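Local coordinates for protein dicer Related Helicase (Caenorhabditis elegans, PDB 6M6R) that probably hydrolyses ATP as an RNA helicase of the RIG-I-like receptor family, and is represented here by its zinc-containing, RNA-binding C-terminal domain, at residues 61-66 with 78-83; 6-11 with 97-102; 25-30 with 119-124. One frame throughout, in Å; residues are numbered along the deposited sequence.

Overall arrangement
All three contacts belong to the C-terminal domain of a RIG-I-like helicase. Interactions 2 and 3 cross along the chain: 6-11 and 25-30 come first, 97-102 and 119-124 later. Interaction 1 is nested inside both loops, within the hairpin of strands 61-69 and 75-82. Its centre lies about 28 Å from that of interaction 2, on the opposite side of the chain's centre. Interaction 3 lies between, about 17 Å from interaction 1 and 15 Å from interaction 2, centre to centre. It touches both: Val30 packs on Ile82, and Phe119 packs on Tyr10. The series therefore links the RNA-facing sheet to the sheet of strands 11-14 and 95-99.

Interaction 1. Residues 61-66 with 78-83; sequences NQPLSD and RAYKIR
Arg78 and Tyr80 both pack against Pro63, and this is the tight part of the contact. Pro63 CB sits over the centre of the Arg78 guanidinium, 3.5 Å above its plane. Pro63 CA lies over one face of the Tyr80 ring, offset toward the rim, in a CH-pi contact 4.0 Å from the ring centroid. The Arg78 chain starts with CG anti to the backbone N (chi1 -175°) and stays extended to NE. This brings NE to Leu64 O at 2.6 Å, with the oxygen near the guanidinium plane. NH2 adds a weak bond to the same oxygen.

The two strands form an antiparallel beta hairpin with a beta bulge between Pro63 and Asp66, where the register shifts by one residue. Gln62 pairs with Lys81 through two backbone bonds, Gln62 N to Lys81 O and Lys81 N to Gln62 O, both 3.0 Å. Beyond Pro63, Leu64 N bonds to Ala79 O at 2.7 Å and Ala79 N to Ser65 O at 2.8 Å.

The face carrying Pro63, Arg78 and Tyr80 meets the bound RNA. Arg78 NH1 bonds to a sugar and Tyr80 OH to N3 of a modified base. On the other face, Gln62 and Lys81 run side by side, with Gln62 OE1 3.8 Å from Lys81 CD. The looser part here is the Lys81 chain, which is partly exposed. Lys81 NZ runs on to the hydroxyl of Ser153 in helix 140-164, which lies over the Gln62 side; the same hydroxyl bonds to Gln62 OE1.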
loop_
_atom_site.group_PDB
_atom_site.type_symbol
_atom_site.label_atom_id
_atom_site.label_comp_id
_atom_site.label_asym_id
_atom_site.label_seq_id
_atom_site.Cartn_x
_atom_site.Cartn_y
_atom_site.Cartn_z
ATOM N N ASN B 61 -5.160 11.856 -16.691
ATOM C CA ASN B 61 -5.383 11.112 -15.465
ATOM C C ASN B 61 -4.031 10.590 -14.972
ATOM O O ASN B 61 -3.732 9.403 -15.058
ATOM C CB ASN B 61 -6.379 9.982 -15.735
ATOM C CG ASN B 61 -6.662 9.140 -14.525
ATOM O OD1 ASN B 61 -6.359 9.518 -13.397
ATOM N ND2 ASN B 61 -7.263 7.977 -14.754
ATOM N N GLN B 62 -3.199 11.492 -14.432
ATOM C CA GLN B 62 -1.814 11.144 -14.120
ATOM C C GLN B 62 -1.699 10.688 -12.673
ATOM O O GLN B 62 -1.895 11.506 -11.771
ATOM C CB GLN B 62 -0.891 12.342 -14.331
ATOM C CG GLN B 62 -0.959 13.005 -15.709
ATOM C CD GLN B 62 -0.069 14.246 -15.817
ATOM O OE1 GLN B 62 0.667 14.601 -14.882
ATOM N NE2 GLN B 62 -0.141 14.912 -16.959
ATOM N N PRO B 63 -1.359 9.425 -12.394
ATOM C CA PRO B 63 -1.029 9.054 -11.011
ATOM C C PRO B 63 0.361 9.567 -10.662
ATOM O O PRO B 63 1.331 9.265 -11.355
ATOM C CB PRO B 63 -1.069 7.517 -11.022
ATOM C CG PRO B 63 -1.516 7.111 -12.433
ATOM C CD PRO B 63 -1.238 8.282 -13.319
ATOM N N LEU B 64 0.450 10.358 -9.584
ATOM C CA LEU B 64 1.695 11.054 -9.277
ATOM C C LEU B 64 2.190 10.674 -7.892
ATOM O O LEU B 64 2.315 9.484 -7.591
ATOM C CB LEU B 64 1.507 12.572 -9.398
ATOM C CG LEU B 64 1.135 13.031 -10.819
ATOM C CD1 LEU B 64 0.915 14.556 -10.881
ATOM C CD2 LEU B 64 2.203 12.605 -11.816
ATOM N N SER B 65 2.433 11.673 -7.043
ATOM C CA SER B 65 3.174 11.490 -5.800
ATOM C C SER B 65 2.400 10.651 -4.788
ATOM O O SER B 65 1.170 10.588 -4.799
ATOM C CB SER B 65 3.496 12.848 -5.167
ATOM O OG SER B 65 3.802 13.800 -6.160
ATOM N N ASP B 66 3.149 10.055 -3.863
ATOM C CA ASP B 66 2.565 9.327 -2.755
ATOM C C ASP B 66 1.991 10.309 -1.750
ATOM O O ASP B 66 2.511 11.411 -1.561
ATOM C CB ASP B 66 3.618 8.445 -2.081
ATOM N N ARG B 78 -2.725 8.418 -2.971
ATOM C CA ARG B 78 -1.856 8.910 -4.025
ATOM C C ARG B 78 -2.463 10.167 -4.611
ATOM O O ARG B 78 -3.684 10.308 -4.684
ATOM C CB ARG B 78 -1.669 7.862 -5.132
ATOM C CG ARG B 78 -0.679 8.254 -6.205
ATOM C CD ARG B 78 -0.341 7.064 -7.099
ATOM N NE ARG B 78 0.863 7.303 -7.894
ATOM C CZ ARG B 78 1.424 6.392 -8.685
ATOM N NH1 ARG B 78 0.880 5.190 -8.786
ATOM N NH2 ARG B 78 2.523 6.676 -9.373
ATOM N N ALA B 79 -1.603 11.073 -5.045
ATOM C CA ALA B 79 -2.073 12.294 -5.686
ATOM C C ALA B 79 -2.159 12.064 -7.182
ATOM O O ALA B 79 -1.322 11.371 -7.760
ATOM C CB ALA B 79 -1.127 13.465 -5.398
ATOM N N TYR B 80 -3.183 12.633 -7.800
ATOM C CA TYR B 80 -3.341 12.582 -9.241
ATOM C C TYR B 80 -3.408 13.995 -9.794
ATOM O O TYR B 80 -3.701 14.955 -9.074
ATOM C CB TYR B 80 -4.614 11.843 -9.651
ATOM C CG TYR B 80 -4.579 10.346 -9.444
ATOM C CD1 TYR B 80 -4.581 9.799 -8.163
ATOM C CD2 TYR B 80 -4.573 9.479 -10.541
ATOM C CE1 TYR B 80 -4.568 8.422 -7.975
ATOM C CE2 TYR B 80 -4.569 8.114 -10.365
ATOM C CZ TYR B 80 -4.568 7.594 -9.083
ATOM O OH TYR B 80 -4.561 6.233 -8.901
ATOM N N LYS B 81 -3.126 14.117 -11.088
ATOM C CA LYS B 81 -3.434 15.333 -11.818
ATOM C C LYS B 81 -4.542 14.987 -12.806
ATOM O O LYS B 81 -4.330 14.209 -13.741
ATOM C CB LYS B 81 -2.205 15.887 -12.536
ATOM C CG LYS B 81 -2.443 17.269 -13.119
ATOM C CD LYS B 81 -1.245 17.738 -13.936
ATOM C CE LYS B 81 -0.951 19.207 -13.719
ATOM N NZ LYS B 81 0.300 19.590 -14.464
ATOM N N ILE B 82 -5.720 15.556 -12.589
ATOM C CA ILE B 82 -6.893 15.323 -13.428
ATOM C C ILE B 82 -7.334 16.671 -13.961
ATOM O O ILE B 82 -7.616 17.582 -13.176
ATOM C CB ILE B 82 -8.051 14.676 -12.652
ATOM C CG1 ILE B 82 -7.593 13.479 -11.824
ATOM C CG2 ILE B 82 -9.221 14.352 -13.608
ATOM C CD1 ILE B 82 -7.067 12.373 -12.632
ATOM N N ARG B 83 -7.397 16.798 -15.284
ATOM C CA ARG B 83 -7.871 18.025 -15.920
ATOM C C ARG B 83 -7.084 19.231 -15.416
ATOM O O ARG B 83 -7.649 20.266 -15.057
ATOM C CB ARG B 83 -9.370 18.217 -15.688
ATOM C CG ARG B 83 -10.277 17.336 -16.541
ATOM C CD ARG B 83 -11.621 17.136 -15.846
ATOM N NE ARG B 83 -12.332 18.409 -15.728
ATOM C CZ ARG B 83 -13.635 18.544 -15.495
ATOM N NH1 ARG B 83 -14.417 17.479 -15.346
ATOM N NH2 ARG B 83 -14.165 19.759 -15.413
#

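Interaction 2. Residues 6-11 with 97-102; sequences ENKIYK and FVQESD
Gln99 uses both ends of its amide, one across the contact and one within its own turn. NE2 donates to Ile9 O at 2.8 Å, in the carbonyl plane. OE1 accepts from Ser101 OG and from Asp102 N, so it is held by two donors. The setting is the four-stranded antiparallel sheet of the RIG-I-type C-terminal domain, where its two inner strands, 11-14 and 95-99, meet. Lys11 and Val98 form a hydrogen-bonded pair there, with Lys11 N to Val98 O at 2.7 Å.

Gln99 CG lies over one face of the Tyr10 ring, 3.8 Å from its centroid. The ring and the amide planes stand nearly perpendicular, 83° apart. The Gln99 bend at chi2 (-59°) turns NE2 to Ile9 O. With an alanine here, Ile9 O is likely to lose this donor, part of the Tyr10 face its cover, and the 100-102 turn the oxygen that holds it.

Two salt bridges lie at the more exposed margins. Lys8 NZ meets Asp102 OD1 at 3.2 Å, from above the carboxylate plane. A longer link from Lys8 to Glu6 makes this a small network. Lys11 crosses Glu100 at about a right angle, and its NZ reaches the anti lone pair of Glu100 OE2 at 3.3 Å. A water joins Tyr10 OH to Asp102 OD2, 2.7 Å from the hydroxyl and 2.8 Å from the carboxylate oxygen.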
loop_
_atom_site.group_PDB
_atom_site.type_symbol
_atom_site.label_atom_id
_atom_site.label_comp_id
_atom_site.label_asym_id
_atom_site.label_seq_id
_atom_site.Cartn_x
_atom_site.Cartn_y
_atom_site.Cartn_z
ATOM N N GLU B 6 -29.293 6.496 5.271
ATOM C CA GLU B 6 -29.824 7.822 5.536
ATOM C C GLU B 6 -28.907 8.917 5.037
ATOM O O GLU B 6 -29.167 10.092 5.321
ATOM C CB GLU B 6 -30.057 8.013 7.037
ATOM C CG GLU B 6 -31.151 7.127 7.636
ATOM C CD GLU B 6 -31.104 7.121 9.156
ATOM O OE1 GLU B 6 -30.441 6.227 9.728
ATOM O OE2 GLU B 6 -31.714 8.020 9.780
ATOM N N ASN B 7 -27.829 8.552 4.338
ATOM C CA ASN B 7 -26.920 9.513 3.717
ATOM C C ASN B 7 -26.437 10.582 4.705
ATOM O O ASN B 7 -26.390 11.780 4.400
ATOM C CB ASN B 7 -27.583 10.161 2.511
ATOM C CG ASN B 7 -26.603 10.952 1.696
ATOM O OD1 ASN B 7 -25.472 10.507 1.467
ATOM N ND2 ASN B 7 -27.029 12.123 1.231
ATOM N N LYS B 8 -26.018 10.136 5.887
ATOM C CA LYS B 8 -25.523 11.058 6.896
ATOM C C LYS B 8 -24.126 11.571 6.537
ATOM O O LYS B 8 -23.455 11.059 5.633
ATOM C CB LYS B 8 -25.533 10.359 8.255
ATOM C CG LYS B 8 -26.928 9.841 8.625
ATOM C CD LYS B 8 -27.396 10.436 9.943
ATOM C CE LYS B 8 -28.732 9.863 10.364
ATOM N NZ LYS B 8 -29.018 10.163 11.787
ATOM N N ILE B 9 -23.687 12.615 7.252
ATOM C CA ILE B 9 -22.312 13.097 7.123
ATOM C C ILE B 9 -21.391 12.272 8.016
ATOM O O ILE B 9 -21.684 12.041 9.199
ATOM C CB ILE B 9 -22.212 14.593 7.467
ATOM C CG1 ILE B 9 -23.101 15.426 6.543
ATOM C CG2 ILE B 9 -20.756 15.077 7.367
ATOM C CD1 ILE B 9 -22.713 16.887 6.460
ATOM N N TYR B 10 -20.257 11.847 7.462
ATOM C CA TYR B 10 -19.256 11.071 8.185
ATOM C C TYR B 10 -17.952 11.841 8.189
ATOM O O TYR B 10 -17.641 12.559 7.235
ATOM C CB TYR B 10 -18.990 9.684 7.530
ATOM C CG TYR B 10 -20.178 8.776 7.645
ATOM C CD1 TYR B 10 -21.316 8.981 6.858
ATOM C CD2 TYR B 10 -20.198 7.753 8.584
ATOM C CE1 TYR B 10 -22.441 8.157 6.997
ATOM C CE2 TYR B 10 -21.294 6.918 8.718
ATOM C CZ TYR B 10 -22.415 7.128 7.941
ATOM O OH TYR B 10 -23.505 6.295 8.122
ATOM N N LYS B 11 -17.182 11.663 9.254
ATOM C CA LYS B 11 -15.794 12.096 9.284
ATOM C C LYS B 11 -14.933 10.979 8.721
ATOM O O LYS B 11 -15.139 9.814 9.040
ATOM C CB LYS B 11 -15.362 12.421 10.717
ATOM C CG LYS B 11 -15.996 13.696 11.254
ATOM C CD LYS B 11 -16.262 13.600 12.760
ATOM C CE LYS B 11 -15.019 13.199 13.541
ATOM N NZ LYS B 11 -15.050 13.707 14.952
ATOM N N PHE B 97 -14.621 5.518 9.019
ATOM C CA PHE B 97 -15.749 6.427 8.837
ATOM C C PHE B 97 -16.494 6.562 10.158
ATOM O O PHE B 97 -16.921 5.553 10.741
ATOM C CB PHE B 97 -16.693 5.919 7.742
ATOM C CG PHE B 97 -16.034 5.781 6.407
ATOM C CD1 PHE B 97 -15.374 4.599 6.072
ATOM C CD2 PHE B 97 -16.042 6.832 5.496
ATOM C CE1 PHE B 97 -14.753 4.473 4.848
ATOM C CE2 PHE B 97 -15.435 6.687 4.242
ATOM C CZ PHE B 97 -14.781 5.523 3.941
ATOM N N VAL B 98 -16.650 7.797 10.636
ATOM C CA VAL B 98 -17.257 8.050 11.935
ATOM C C VAL B 98 -18.445 8.992 11.775
ATOM O O VAL B 98 -18.307 10.068 11.185
ATOM C CB VAL B 98 -16.229 8.636 12.921
ATOM C CG1 VAL B 98 -16.906 9.030 14.219
ATOM C CG2 VAL B 98 -15.133 7.632 13.151
ATOM N N GLN B 99 -19.593 8.592 12.337
ATOM C CA GLN B 99 -20.843 9.357 12.315
ATOM C C GLN B 99 -21.205 9.721 13.751
ATOM O O GLN B 99 -21.495 8.834 14.563
ATOM C CB GLN B 99 -21.984 8.550 11.686
ATOM C CG GLN B 99 -22.994 9.356 10.844
ATOM C CD GLN B 99 -23.675 10.456 11.633
ATOM O OE1 GLN B 99 -24.220 10.206 12.706
ATOM N NE2 GLN B 99 -23.643 11.688 11.105
ATOM N N GLU B 100 -21.245 11.022 14.041
ATOM C CA GLU B 100 -21.378 11.487 15.419
ATOM C C GLU B 100 -22.770 11.213 15.989
ATOM O O GLU B 100 -22.908 10.605 17.056
ATOM C CB GLU B 100 -21.032 12.974 15.476
ATOM C CG GLU B 100 -19.577 13.223 15.115
ATOM C CD GLU B 100 -19.225 14.686 15.045
ATOM O OE1 GLU B 100 -20.145 15.513 14.859
ATOM O OE2 GLU B 100 -18.025 15.007 15.174
ATOM N N SER B 101 -23.820 11.659 15.296
ATOM C CA SER B 101 -25.168 11.492 15.834
ATOM C C SER B 101 -25.530 10.017 15.984
ATOM O O SER B 101 -26.151 9.626 16.977
ATOM C CB SER B 101 -26.187 12.216 14.948
ATOM O OG SER B 101 -26.383 11.549 13.713
ATOM N N ASP B 102 -25.136 9.177 15.019
ATOM C CA ASP B 102 -25.411 7.745 15.116
ATOM C C ASP B 102 -24.532 7.053 16.149
ATOM O O ASP B 102 -24.847 5.926 16.547
ATOM C CB ASP B 102 -25.219 7.063 13.757
ATOM C CG ASP B 102 -26.411 7.260 12.814
ATOM O OD1 ASP B 102 -27.440 7.822 13.249
ATOM O OD2 ASP B 102 -26.319 6.848 11.634
HETATM O O HOH W 1 -20.895 13.343 11.789
HETATM O O HOH W 2 -23.988 5.644 10.746
#

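Interaction 3. Residues 25-30 with 119-124; sequences IYIKKV and FYISEA
Lys29 and Glu123 form a single backbone bridge, with Lys29 N bonded to Ser122 O at 2.8 Å and Ala124 N to Lys29 O at 2.9 Å, while the directions of 27-30 and 121-124 are 55° apart.

Ile121 points toward strand 27-30. Its CG2 lies 3.6 Å from Ile27 O, and its CD1 meets Ile27 CG2 at 4.0 Å. Trp111 of helix 111-117 touches both isoleucines. At the other end, Ala124 CB packs on Lys28 CB at 3.8 Å and on Val30 CG2.

Lys29 has CG between its backbone N and carbonyl carbon (chi1 57°). The chain crosses the Glu123 side chain at about a right angle and passes the carbonyl oxygens of Ser122 and Ile121, with CE 3.4 Å from Ile121 O. NZ goes on to a salt bridge with Glu115. The bend at chi2 (79°) folds the Glu123 carboxylate back beside the Lys29 backbone carbonyl and CG; it is not paired with the Lys29 ammonium. Glu123 OE2 bonds to Phe31 N. A water links Ile27 O to Ser122 N.

A strand of the two-stranded hairpin 27-30 and 33-36 is thus tied to the linker between helices 111-117 and 126-133, within the RIG-I-type C-terminal domain.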
loop_
_atom_site.group_PDB
_atom_site.type_symbol
_atom_site.label_atom_id
_atom_site.label_comp_id
_atom_site.label_asym_id
_atom_site.label_seq_id
_atom_site.Cartn_x
_atom_site.Cartn_y
_atom_site.Cartn_z
ATOM N N ILE B 25 -18.914 14.473 2.500
ATOM C CA ILE B 25 -19.539 15.202 1.412
ATOM C C ILE B 25 -18.538 15.769 0.412
ATOM O O ILE B 25 -18.963 16.273 -0.638
ATOM C CB ILE B 25 -20.439 16.341 1.948
ATOM C CG1 ILE B 25 -19.647 17.313 2.822
ATOM C CG2 ILE B 25 -21.645 15.796 2.751
ATOM C CD1 ILE B 25 -20.492 18.545 3.267
ATOM N N TYR B 26 -17.233 15.696 0.696
ATOM C CA TYR B 26 -16.190 16.162 -0.221
ATOM C C TYR B 26 -15.593 15.062 -1.079
ATOM O O TYR B 26 -14.712 15.342 -1.902
ATOM C CB TYR B 26 -15.087 16.894 0.567
ATOM C CG TYR B 26 -15.754 18.089 1.221
ATOM C CD1 TYR B 26 -16.504 18.965 0.440
ATOM C CD2 TYR B 26 -15.742 18.282 2.596
ATOM C CE1 TYR B 26 -17.197 20.036 0.991
ATOM C CE2 TYR B 26 -16.449 19.373 3.171
ATOM C CZ TYR B 26 -17.165 20.245 2.358
ATOM O OH TYR B 26 -17.872 21.326 2.885
ATOM N N ILE B 27 -16.056 13.833 -0.935
ATOM C CA ILE B 27 -15.634 12.760 -1.827
ATOM C C ILE B 27 -16.477 12.837 -3.097
ATOM O O ILE B 27 -17.705 12.927 -3.028
ATOM C CB ILE B 27 -15.799 11.401 -1.136
ATOM C CG1 ILE B 27 -15.014 11.355 0.190
ATOM C CG2 ILE B 27 -15.379 10.253 -2.067
ATOM C CD1 ILE B 27 -13.505 11.562 0.010
ATOM N N LYS B 28 -15.827 12.795 -4.260
ATOM C CA LYS B 28 -16.540 12.832 -5.535
ATOM C C LYS B 28 -15.835 11.880 -6.481
ATOM O O LYS B 28 -14.631 11.639 -6.351
ATOM C CB LYS B 28 -16.589 14.259 -6.117
ATOM C CG LYS B 28 -17.571 15.197 -5.381
ATOM C CD LYS B 28 -16.957 16.473 -4.883
ATOM C CE LYS B 28 -17.882 17.135 -3.837
ATOM N NZ LYS B 28 -19.124 17.664 -4.438
ATOM N N LYS B 29 -16.562 11.302 -7.418
ATOM C CA LYS B 29 -15.828 10.356 -8.238
ATOM C C LYS B 29 -15.528 10.954 -9.606
ATOM O O LYS B 29 -16.236 11.839 -10.091
ATOM C CB LYS B 29 -16.563 9.021 -8.351
ATOM C CG LYS B 29 -17.927 9.076 -8.886
ATOM C CD LYS B 29 -18.501 7.675 -8.884
ATOM C CE LYS B 29 -19.507 7.453 -7.777
ATOM N NZ LYS B 29 -20.398 6.265 -8.094
ATOM N N VAL B 30 -14.433 10.485 -10.195
ATOM C CA VAL B 30 -14.003 10.851 -11.540
ATOM C C VAL B 30 -13.738 9.514 -12.215
ATOM O O VAL B 30 -12.678 8.911 -12.000
ATOM C CB VAL B 30 -12.743 11.726 -11.540
ATOM C CG1 VAL B 30 -12.377 12.159 -12.967
ATOM C CG2 VAL B 30 -12.883 12.918 -10.609
ATOM N N PHE B 119 -23.008 6.546 2.545
ATOM C CA PHE B 119 -23.408 7.838 1.998
ATOM C C PHE B 119 -23.217 7.832 0.494
ATOM O O PHE B 119 -22.393 7.083 -0.032
ATOM C CB PHE B 119 -22.620 8.998 2.655
ATOM C CG PHE B 119 -21.109 8.885 2.531
ATOM C CD1 PHE B 119 -20.457 9.345 1.401
ATOM C CD2 PHE B 119 -20.353 8.346 3.565
ATOM C CE1 PHE B 119 -19.066 9.263 1.292
ATOM C CE2 PHE B 119 -18.959 8.272 3.477
ATOM C CZ PHE B 119 -18.322 8.736 2.328
ATOM N N TYR B 120 -24.009 8.663 -0.187
ATOM C CA TYR B 120 -23.974 8.754 -1.627
ATOM C C TYR B 120 -22.746 9.523 -2.075
ATOM O O TYR B 120 -22.262 10.418 -1.379
ATOM C CB TYR B 120 -25.242 9.436 -2.152
ATOM C CG TYR B 120 -26.486 8.625 -1.830
ATOM C CD1 TYR B 120 -26.577 7.299 -2.213
ATOM C CD2 TYR B 120 -27.552 9.191 -1.138
ATOM C CE1 TYR B 120 -27.707 6.539 -1.910
ATOM C CE2 TYR B 120 -28.680 8.441 -0.818
ATOM C CZ TYR B 120 -28.752 7.130 -1.214
ATOM O OH TYR B 120 -29.884 6.394 -0.917
ATOM N N ILE B 121 -22.251 9.176 -3.260
ATOM C CA ILE B 121 -21.075 9.829 -3.826
ATOM C C ILE B 121 -21.398 10.164 -5.266
ATOM O O ILE B 121 -21.757 9.274 -6.047
ATOM C CB ILE B 121 -19.808 8.952 -3.750
ATOM C CG1 ILE B 121 -19.441 8.693 -2.274
ATOM C CG2 ILE B 121 -18.625 9.689 -4.429
ATOM C CD1 ILE B 121 -18.333 7.622 -2.054
ATOM N N SER B 122 -21.283 11.433 -5.621
ATOM C CA SER B 122 -21.639 11.811 -6.977
ATOM C C SER B 122 -20.384 12.119 -7.779
ATOM O O SER B 122 -19.262 12.157 -7.257
ATOM C CB SER B 122 -22.613 12.993 -6.986
ATOM O OG SER B 122 -22.258 13.989 -6.064
ATOM N N GLU B 123 -20.597 12.230 -9.086
ATOM C CA GLU B 123 -19.531 12.577 -10.010
ATOM C C GLU B 123 -19.068 14.013 -9.766
ATOM O O GLU B 123 -19.881 14.911 -9.568
ATOM C CB GLU B 123 -20.053 12.415 -11.444
ATOM C CG GLU B 123 -18.958 12.424 -12.530
ATOM C CD GLU B 123 -18.230 11.077 -12.633
ATOM O OE1 GLU B 123 -18.724 10.099 -12.035
ATOM O OE2 GLU B 123 -17.167 10.999 -13.293
ATOM N N ALA B 124 -17.758 14.232 -9.797
ATOM C CA ALA B 124 -17.233 15.591 -9.699
ATOM C C ALA B 124 -17.634 16.399 -10.921
ATOM O O ALA B 124 -17.646 15.883 -12.044
ATOM C CB ALA B 124 -15.700 15.570 -9.599
HETATM O O HOH W 3 -20.451 13.395 -3.551
HETATM O O HOH W 4 -20.765 16.001 -5.036
#